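Local coordinates for protein thermophilic dibenzothiophene desulfurization enzyme C (Paenibacillus sp. A11-2, PDB 5XDG) that probably catalyses the FMNH2- and oxygen-dependent oxidation of dibenzothiophene to its 5-oxide and then its 5,5-dioxide, within the bacterial desulfurization pathway, at residues Gly92-Asn97 / Trp122-Ala127; Phe98-Leu103 / Ser245-Ile250. All coordinates share one frame; numbering follows the deposited sequence.

How the interactions relate
Both interactions are buried and both use helix 85-104, which shows how one helix can serve several neighbours by using successive turns for different partners. In interaction 1 its 92-97 part meets strand 124-127 of the sheet, and the chemistry is largely polar: a backbone-to-imidazole bond, amides sharing a water, and the flavin gripped by an asparagine. Interaction 2, one to two turns further on, joins 98-103 to the start of helix 247-276 by apolar and aromatic packing, with no hydrogen bond between its own segments; its L103 lies partly exposed. The two are tied by W247 NE1, which probably bonds to S96 O at 3.1 Å, and both touch dibenzothiophene 5-oxide.

Interaction 1. Residues Gly92-Asn97 / Trp122-Ala127; sequences GYHFSN and WFLGNA. With FMN (flavin mononucleotide), chain E; 83U (dibenzothiophene 5-oxide), chain H.
A histidine side chain accepts a backbone N-H where H94 meets L124: the N-H of L124 bonds to H94 ND1 at 3.0 Å, almost straight (173°) and in the imidazole plane. With CG anti to the backbone N (chi1 164°), the ring reaches across to the 122-127 backbone, while its NE2 bonds to L55 O, so both nitrogens are used and its rotation is fixed. Replacing H94 by alanine would probably leave the L124 N-H and L55 O without their mate and open a gap against L124 CG, which packs 3.6 Å from H94 ND1. F123 CE1 lies 4.0 Å from H94 CB. In this acyl-CoA dehydrogenase-type fold, the 92-97 part of helix 85-104 crosses strand 124-127 at 73°, on the edge of the flavin site. There N126 grips the isoalloxazine twice: FMN N3 donates to N126 OD1, and N126 ND2 donates to FMN O4, each at 3.0 Å; S128 OG also bonds N126 OD1. Y93 CE1 comes within 3.0 Å of FMN O4, at the edge of the Y93 ring; Y93 OH bonds to H385 NE2. The N97 and N126 amides both donate to one water, and N97 OD1 sits 3.1 Å from C9 of dibenzothiophene 5-oxide.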
loop_
_atom_site.group_PDB
_atom_site.type_symbol
_atom_site.label_atom_id
_atom_site.label_comp_id
_atom_site.label_asym_id
_atom_site.label_seq_id
_atom_site.Cartn_x
_atom_site.Cartn_y
_atom_site.Cartn_z
ATOM N N GLY A 92 15.155 -26.349 -6.392
ATOM C CA GLY A 92 14.192 -26.451 -5.301
ATOM C C GLY A 92 13.204 -27.593 -5.485
ATOM O O GLY A 92 12.911 -28.334 -4.544
ATOM N N TYR A 93 12.645 -27.731 -6.689
ATOM C CA TYR A 93 11.665 -28.795 -6.908
ATOM C C TYR A 93 12.293 -30.167 -6.755
ATOM O O TYR A 93 11.626 -31.113 -6.315
ATOM C CB TYR A 93 11.033 -28.673 -8.292
ATOM C CG TYR A 93 9.888 -27.699 -8.334
ATOM C CD1 TYR A 93 8.614 -28.102 -8.722
ATOM C CD2 TYR A 93 10.075 -26.375 -7.956
ATOM C CE1 TYR A 93 7.559 -27.205 -8.755
ATOM C CE2 TYR A 93 9.037 -25.476 -7.981
ATOM C CZ TYR A 93 7.780 -25.890 -8.383
ATOM O OH TYR A 93 6.750 -24.974 -8.415
ATOM N N HIS A 94 13.564 -30.302 -7.130
ATOM C CA HIS A 94 14.269 -31.553 -6.883
ATOM C C HIS A 94 14.154 -31.956 -5.412
ATOM O O HIS A 94 13.931 -33.130 -5.095
ATOM C CB HIS A 94 15.731 -31.408 -7.323
ATOM C CG HIS A 94 16.642 -32.472 -6.791
ATOM N ND1 HIS A 94 16.846 -33.676 -7.436
ATOM C CD2 HIS A 94 17.398 -32.513 -5.666
ATOM C CE1 HIS A 94 17.701 -34.404 -6.737
ATOM N NE2 HIS A 94 18.044 -33.725 -5.655
ATOM N N PHE A 95 14.266 -30.985 -4.501
ATOM C CA PHE A 95 14.197 -31.312 -3.081
ATOM C C PHE A 95 12.766 -31.511 -2.592
ATOM O O PHE A 95 12.554 -32.247 -1.622
ATOM C CB PHE A 95 14.924 -30.249 -2.263
ATOM C CG PHE A 95 16.418 -30.341 -2.395
ATOM C CD1 PHE A 95 17.121 -31.324 -1.710
ATOM C CD2 PHE A 95 17.111 -29.498 -3.237
ATOM C CE1 PHE A 95 18.498 -31.450 -1.847
ATOM C CE2 PHE A 95 18.492 -29.620 -3.382
ATOM C CZ PHE A 95 19.181 -30.594 -2.681
ATOM N N SER A 96 11.780 -30.874 -3.224
ATOM C CA SER A 96 10.394 -31.252 -2.952
ATOM C C SER A 96 10.152 -32.706 -3.350
ATOM O O SER A 96 9.561 -33.489 -2.588
ATOM C CB SER A 96 9.431 -30.316 -3.689
ATOM O OG SER A 96 8.075 -30.727 -3.491
ATOM N N ASN A 97 10.610 -33.079 -4.547
ATOM C CA ASN A 97 10.493 -34.460 -5.004
ATOM C C ASN A 97 11.242 -35.408 -4.071
ATOM O O ASN A 97 10.721 -36.474 -3.718
ATOM C CB ASN A 97 11.030 -34.590 -6.435
ATOM C CG ASN A 97 10.239 -33.766 -7.463
ATOM O OD1 ASN A 97 9.042 -33.536 -7.312
ATOM N ND2 ASN A 97 10.927 -33.324 -8.520
ATOM N N TRP A 122 21.272 -38.230 -9.897
ATOM C CA TRP A 122 19.863 -38.006 -10.180
ATOM C C TRP A 122 19.478 -36.544 -9.962
ATOM O O TRP A 122 19.787 -35.950 -8.926
ATOM C CB TRP A 122 19.000 -38.890 -9.279
ATOM C CG TRP A 122 18.943 -40.340 -9.651
ATOM C CD1 TRP A 122 19.605 -40.969 -10.668
ATOM C CD2 TRP A 122 18.160 -41.343 -8.997
ATOM N NE1 TRP A 122 19.287 -42.310 -10.679
ATOM C CE2 TRP A 122 18.397 -42.563 -9.662
ATOM C CE3 TRP A 122 17.283 -41.325 -7.905
ATOM C CZ2 TRP A 122 17.788 -43.760 -9.274
ATOM C CZ3 TRP A 122 16.675 -42.510 -7.519
ATOM C CH2 TRP A 122 16.929 -43.714 -8.204
ATOM N N PHE A 123 18.785 -35.985 -10.945
ATOM C CA PHE A 123 18.146 -34.677 -10.857
ATOM C C PHE A 123 16.666 -34.977 -11.071
ATOM O O PHE A 123 16.263 -35.396 -12.162
ATOM C CB PHE A 123 18.738 -33.728 -11.913
ATOM C CG PHE A 123 18.605 -32.247 -11.601
ATOM C CD1 PHE A 123 17.457 -31.725 -11.028
ATOM C CD2 PHE A 123 19.643 -31.376 -11.925
ATOM C CE1 PHE A 123 17.350 -30.354 -10.771
ATOM C CE2 PHE A 123 19.548 -30.011 -11.675
ATOM C CZ PHE A 123 18.392 -29.502 -11.092
ATOM N N LEU A 124 15.868 -34.844 -10.013
ATOM C CA LEU A 124 14.505 -35.349 -10.012
ATOM C C LEU A 124 13.544 -34.344 -10.630
ATOM O O LEU A 124 13.689 -33.131 -10.450
ATOM C CB LEU A 124 14.055 -35.681 -8.586
ATOM C CG LEU A 124 14.929 -36.671 -7.813
ATOM C CD1 LEU A 124 14.435 -36.837 -6.371
ATOM C CD2 LEU A 124 14.969 -38.021 -8.521
ATOM N N GLY A 125 12.564 -34.868 -11.370
ATOM C CA GLY A 125 11.456 -34.080 -11.862
ATOM C C GLY A 125 10.150 -34.734 -11.452
ATOM O O GLY A 125 10.135 -35.810 -10.850
ATOM N N ASN A 126 9.053 -34.075 -11.804
ATOM C CA ASN A 126 7.771 -34.623 -11.401
ATOM C C ASN A 126 6.723 -34.377 -12.473
ATOM O O ASN A 126 6.823 -33.449 -13.282
ATOM C CB ASN A 126 7.301 -34.038 -10.068
ATOM C CG ASN A 126 6.687 -32.670 -10.227
ATOM O OD1 ASN A 126 5.462 -32.526 -10.311
ATOM N ND2 ASN A 126 7.539 -31.651 -10.295
ATOM N N ALA A 127 5.701 -35.232 -12.435
ATOM C CA ALA A 127 4.522 -35.147 -13.291
ATOM C C ALA A 127 3.321 -35.394 -12.380
ATOM O O ALA A 127 3.009 -36.546 -12.048
ATOM C CB ALA A 127 4.593 -36.159 -14.430
HETATM N N1 FMN E . 2.412 -28.277 -10.480
HETATM C C2 FMN E . 2.934 -29.525 -10.186
HETATM O O2 FMN E . 2.178 -30.425 -9.810
HETATM N N3 FMN E . 4.292 -29.766 -10.307
HETATM C C4 FMN E . 5.136 -28.756 -10.732
HETATM O O4 FMN E . 6.347 -28.969 -10.861
HETATM C C4A FMN E . 4.613 -27.497 -11.030
HETATM N N5 FMN E . 5.467 -26.498 -11.453
HETATM C C5A FMN E . 4.961 -25.244 -11.749
HETATM C C6 FMN E . 5.817 -24.219 -12.179
HETATM C C7 FMN E . 5.323 -22.948 -12.476
HETATM C C7M FMN E . 6.241 -21.852 -12.945
HETATM C C8 FMN E . 3.959 -22.719 -12.349
HETATM C C8M FMN E . 3.315 -21.398 -12.642
HETATM C C9 FMN E . 3.123 -23.729 -11.930
HETATM C C9A FMN E . 3.594 -25.005 -11.623
HETATM N N10 FMN E . 2.720 -25.991 -11.167
HETATM C C10 FMN E . 3.240 -27.255 -10.905
HETATM C "C1'" FMN E . 1.221 -25.727 -11.132
HETATM C "C2'" FMN E . 0.335 -25.407 -9.933
HETATM O "O2'" FMN E . 0.403 -26.456 -8.987
HETATM C "C3'" FMN E . -1.111 -25.241 -10.478
HETATM O "O3'" FMN E . -1.523 -26.473 -11.045
HETATM C "C4'" FMN E . -1.311 -24.142 -11.548
HETATM O "O4'" FMN E . -0.379 -23.114 -11.306
HETATM C "C5'" FMN E . -2.741 -23.562 -11.597
HETATM O "O5'" FMN E . -3.047 -22.880 -12.814
HETATM P P FMN E . -4.213 -21.743 -12.911
HETATM O O1P FMN E . -4.020 -20.756 -11.771
HETATM O O2P FMN E . -4.124 -20.972 -14.211
HETATM O O3P FMN E . -5.593 -22.359 -12.849
HETATM C C4 83U H . 2.303 -30.150 -6.564
HETATM C C7 83U H . 5.822 -29.864 -6.718
HETATM C C1 83U H . 4.078 -31.534 -6.620
HETATM O O1 83U H . 3.511 -28.420 -5.445
HETATM C C10 83U H . 0.310 -32.020 -6.407
HETATM S S1 83U H . 3.424 -29.267 -6.660
HETATM C C2 83U H . 2.638 -31.493 -6.555
HETATM C C3 83U H . 4.490 -30.215 -6.665
HETATM C C5 83U H . 5.033 -32.546 -6.619
HETATM C C6 83U H . 1.625 -32.443 -6.467
HETATM C C8 83U H . 0.998 -29.717 -6.504
HETATM C C9 83U H . 6.370 -32.204 -6.674
HETATM C C11 83U H . 6.762 -30.870 -6.726
HETATM C C12 83U H . -0.001 -30.663 -6.427
HETATM O O HOH W 1 10.467 -31.176 -10.439
#

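Interaction 2. Residues Phe98-Leu103 / Ser245-Ile250. With 83U (dibenzothiophene 5-oxide), chain H.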
loop_
_atom_site.group_PDB
_atom_site.type_symbol
_atom_site.label_atom_id
_atom_site.label_comp_id
_atom_site.label_asym_id
_atom_site.label_seq_id
_atom_site.Cartn_x
_atom_site.Cartn_y
_atom_site.Cartn_z
ATOM N N PHE A 98 12.466 -35.038 -3.669
ATOM C CA PHE A 98 13.236 -35.887 -2.764
ATOM C C PHE A 98 12.561 -35.998 -1.405
ATOM O O PHE A 98 12.551 -37.072 -0.796
ATOM C CB PHE A 98 14.657 -35.362 -2.579
ATOM C CG PHE A 98 15.498 -36.220 -1.665
ATOM C CD1 PHE A 98 16.152 -37.336 -2.164
ATOM C CD2 PHE A 98 15.618 -35.925 -0.302
ATOM C CE1 PHE A 98 16.918 -38.147 -1.323
ATOM C CE2 PHE A 98 16.377 -36.734 0.534
ATOM C CZ PHE A 98 17.032 -37.840 0.022
ATOM N N ALA A 99 12.007 -34.893 -0.901
ATOM C CA ALA A 99 11.295 -34.966 0.374
ATOM C C ALA A 99 10.150 -35.972 0.313
ATOM O O ALA A 99 9.978 -36.788 1.232
ATOM C CB ALA A 99 10.778 -33.583 0.777
ATOM N N TYR A 100 9.354 -35.934 -0.761
ATOM C CA TYR A 100 8.254 -36.879 -0.909
ATOM C C TYR A 100 8.772 -38.310 -0.939
ATOM O O TYR A 100 8.245 -39.191 -0.252
ATOM C CB TYR A 100 7.450 -36.587 -2.180
ATOM C CG TYR A 100 6.135 -37.346 -2.192
ATOM C CD1 TYR A 100 6.081 -38.685 -2.590
ATOM C CD2 TYR A 100 4.963 -36.748 -1.748
ATOM C CE1 TYR A 100 4.883 -39.390 -2.579
ATOM C CE2 TYR A 100 3.759 -37.449 -1.736
ATOM C CZ TYR A 100 3.731 -38.769 -2.144
ATOM O OH TYR A 100 2.541 -39.468 -2.122
ATOM N N VAL A 101 9.787 -38.565 -1.762
ATOM C CA VAL A 101 10.395 -39.895 -1.808
ATOM C C VAL A 101 10.860 -40.320 -0.416
ATOM O O VAL A 101 10.573 -41.432 0.044
ATOM C CB VAL A 101 11.549 -39.914 -2.827
ATOM C CG1 VAL A 101 12.356 -41.207 -2.703
ATOM C CG2 VAL A 101 10.988 -39.759 -4.237
ATOM N N ASP A 102 11.577 -39.437 0.277
ATOM C CA ASP A 102 12.147 -39.824 1.557
ATOM C C ASP A 102 11.069 -40.071 2.603
ATOM O O ASP A 102 11.261 -40.898 3.504
ATOM C CB ASP A 102 13.127 -38.770 2.053
ATOM C CG ASP A 102 13.982 -39.281 3.197
ATOM O OD1 ASP A 102 14.720 -40.263 2.975
ATOM O OD2 ASP A 102 13.912 -38.723 4.313
ATOM N N LEU A 103 9.929 -39.389 2.494
ATOM C CA LEU A 103 8.866 -39.560 3.476
ATOM C C LEU A 103 8.061 -40.832 3.256
ATOM O O LEU A 103 7.388 -41.281 4.190
ATOM C CB LEU A 103 7.926 -38.346 3.461
ATOM C CG LEU A 103 8.591 -37.098 4.043
ATOM C CD1 LEU A 103 7.833 -35.820 3.627
ATOM C CD2 LEU A 103 8.652 -37.198 5.573
ATOM N N SER A 245 2.981 -35.616 6.300
ATOM C CA SER A 245 2.254 -34.362 6.157
ATOM C C SER A 245 3.174 -33.152 6.224
ATOM O O SER A 245 2.707 -32.028 5.990
ATOM C CB SER A 245 1.149 -34.238 7.225
ATOM O OG SER A 245 1.705 -34.120 8.521
ATOM N N LEU A 246 4.460 -33.353 6.526
ATOM C CA LEU A 246 5.423 -32.261 6.464
ATOM C C LEU A 246 5.754 -31.863 5.033
ATOM O O LEU A 246 6.357 -30.805 4.832
ATOM C CB LEU A 246 6.718 -32.636 7.190
ATOM C CG LEU A 246 6.664 -32.812 8.704
ATOM C CD1 LEU A 246 7.992 -33.317 9.215
ATOM C CD2 LEU A 246 6.294 -31.485 9.371
ATOM N N TRP A 247 5.398 -32.688 4.046
ATOM C CA TRP A 247 5.774 -32.381 2.667
ATOM C C TRP A 247 5.274 -31.001 2.246
ATOM O O TRP A 247 6.003 -30.233 1.606
ATOM C CB TRP A 247 5.240 -33.457 1.720
ATOM C CG TRP A 247 5.550 -33.137 0.288
ATOM C CD1 TRP A 247 6.704 -33.427 -0.386
ATOM C CD2 TRP A 247 4.716 -32.433 -0.629
ATOM N NE1 TRP A 247 6.632 -32.948 -1.672
ATOM C CE2 TRP A 247 5.418 -32.346 -1.851
ATOM C CE3 TRP A 247 3.438 -31.872 -0.544
ATOM C CZ2 TRP A 247 4.889 -31.713 -2.977
ATOM C CZ3 TRP A 247 2.912 -31.242 -1.665
ATOM C CH2 TRP A 247 3.638 -31.166 -2.865
ATOM N N THR A 248 4.026 -30.671 2.578
ATOM C CA THR A 248 3.481 -29.395 2.116
ATOM C C THR A 248 4.218 -28.211 2.722
ATOM O O THR A 248 4.674 -27.343 1.959
ATOM C CB THR A 248 1.981 -29.331 2.400
ATOM O OG1 THR A 248 1.362 -30.544 1.959
ATOM C CG2 THR A 248 1.364 -28.145 1.663
ATOM N N PRO A 249 4.381 -28.097 4.048
ATOM C CA PRO A 249 5.127 -26.935 4.565
ATOM C C PRO A 249 6.551 -26.875 4.046
ATOM O O PRO A 249 7.051 -25.781 3.766
ATOM C CB PRO A 249 5.064 -27.108 6.093
ATOM C CG PRO A 249 4.570 -28.512 6.322
ATOM C CD PRO A 249 3.761 -28.886 5.132
ATOM N N ILE A 250 7.213 -28.026 3.896
ATOM C CA ILE A 250 8.551 -28.053 3.303
ATOM C C ILE A 250 8.532 -27.431 1.913
ATOM O O ILE A 250 9.359 -26.566 1.588
ATOM C CB ILE A 250 9.078 -29.498 3.264
ATOM C CG1 ILE A 250 9.543 -29.908 4.669
ATOM C CG2 ILE A 250 10.177 -29.643 2.201
ATOM C CD1 ILE A 250 9.932 -31.389 4.756
HETATM C C4 83U H . 2.303 -30.150 -6.564
HETATM C C7 83U H . 5.822 -29.864 -6.718
HETATM C C1 83U H . 4.078 -31.534 -6.620
HETATM O O1 83U H . 3.511 -28.420 -5.445
HETATM C C10 83U H . 0.310 -32.020 -6.407
HETATM S S1 83U H . 3.424 -29.267 -6.660
HETATM C C2 83U H . 2.638 -31.493 -6.555
HETATM C C3 83U H . 4.490 -30.215 -6.665
HETATM C C5 83U H . 5.033 -32.546 -6.619
HETATM C C6 83U H . 1.625 -32.443 -6.467
HETATM C C8 83U H . 0.998 -29.717 -6.504
HETATM C C9 83U H . 6.370 -32.204 -6.674
HETATM C C11 83U H . 6.762 -30.870 -6.726
HETATM C C12 83U H . -0.001 -30.663 -6.427
#
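W247 and Y100 form the aromatic part of this contact, a T-shaped pair in which the edge of the Y100 ring points at the face of the five-membered ring of W247. The planes stand at 84° with centroids 5.4 Å apart, and Y100 CD2 lies over the indole, displaced toward its rim. Anti placement of CG relative to the backbone N in W247 (chi1 177°) extends the indole from its helix toward helix 85-104, bringing W247 CD1 to within 3.7 Å of Y100 CB. The Y100 ring has a second edge-to-face partner in F171, from strand 167-174.

Apolar contacts fill in around this pair. A99 CB touches both W247 CD1 and I250 CG2, each at 4.2 Å, and L103 CD1 packs 4.0 Å from W247 CB, the two side chains crossing at about a right angle. In the acyl-CoA dehydrogenase fold these contacts join the N-terminal helical domain, through helix 85-104, to helix 247-276, the first long helix of the C-terminal bundle; W70 and W324 lie against the same apolar patch, touching A99 and L103 respectively, and both touch I250.

Polar bonding is left to partners beyond the two segments. The indole nitrogen, W247 NE1, bonds to S96 O, one turn before Y100 on helix 85-104, which holds the indole in its rotation.

Ligand contact comes from the six-membered ring of W247, part of the wall of the pocket that holds dibenzothiophene 5-oxide. W247 CZ2 is 3.7 Å from C1 of the ligand, which lies near the indole plane, at its edge, and W247 CH2 is 3.8 Å from the sulfoxide oxygen O1.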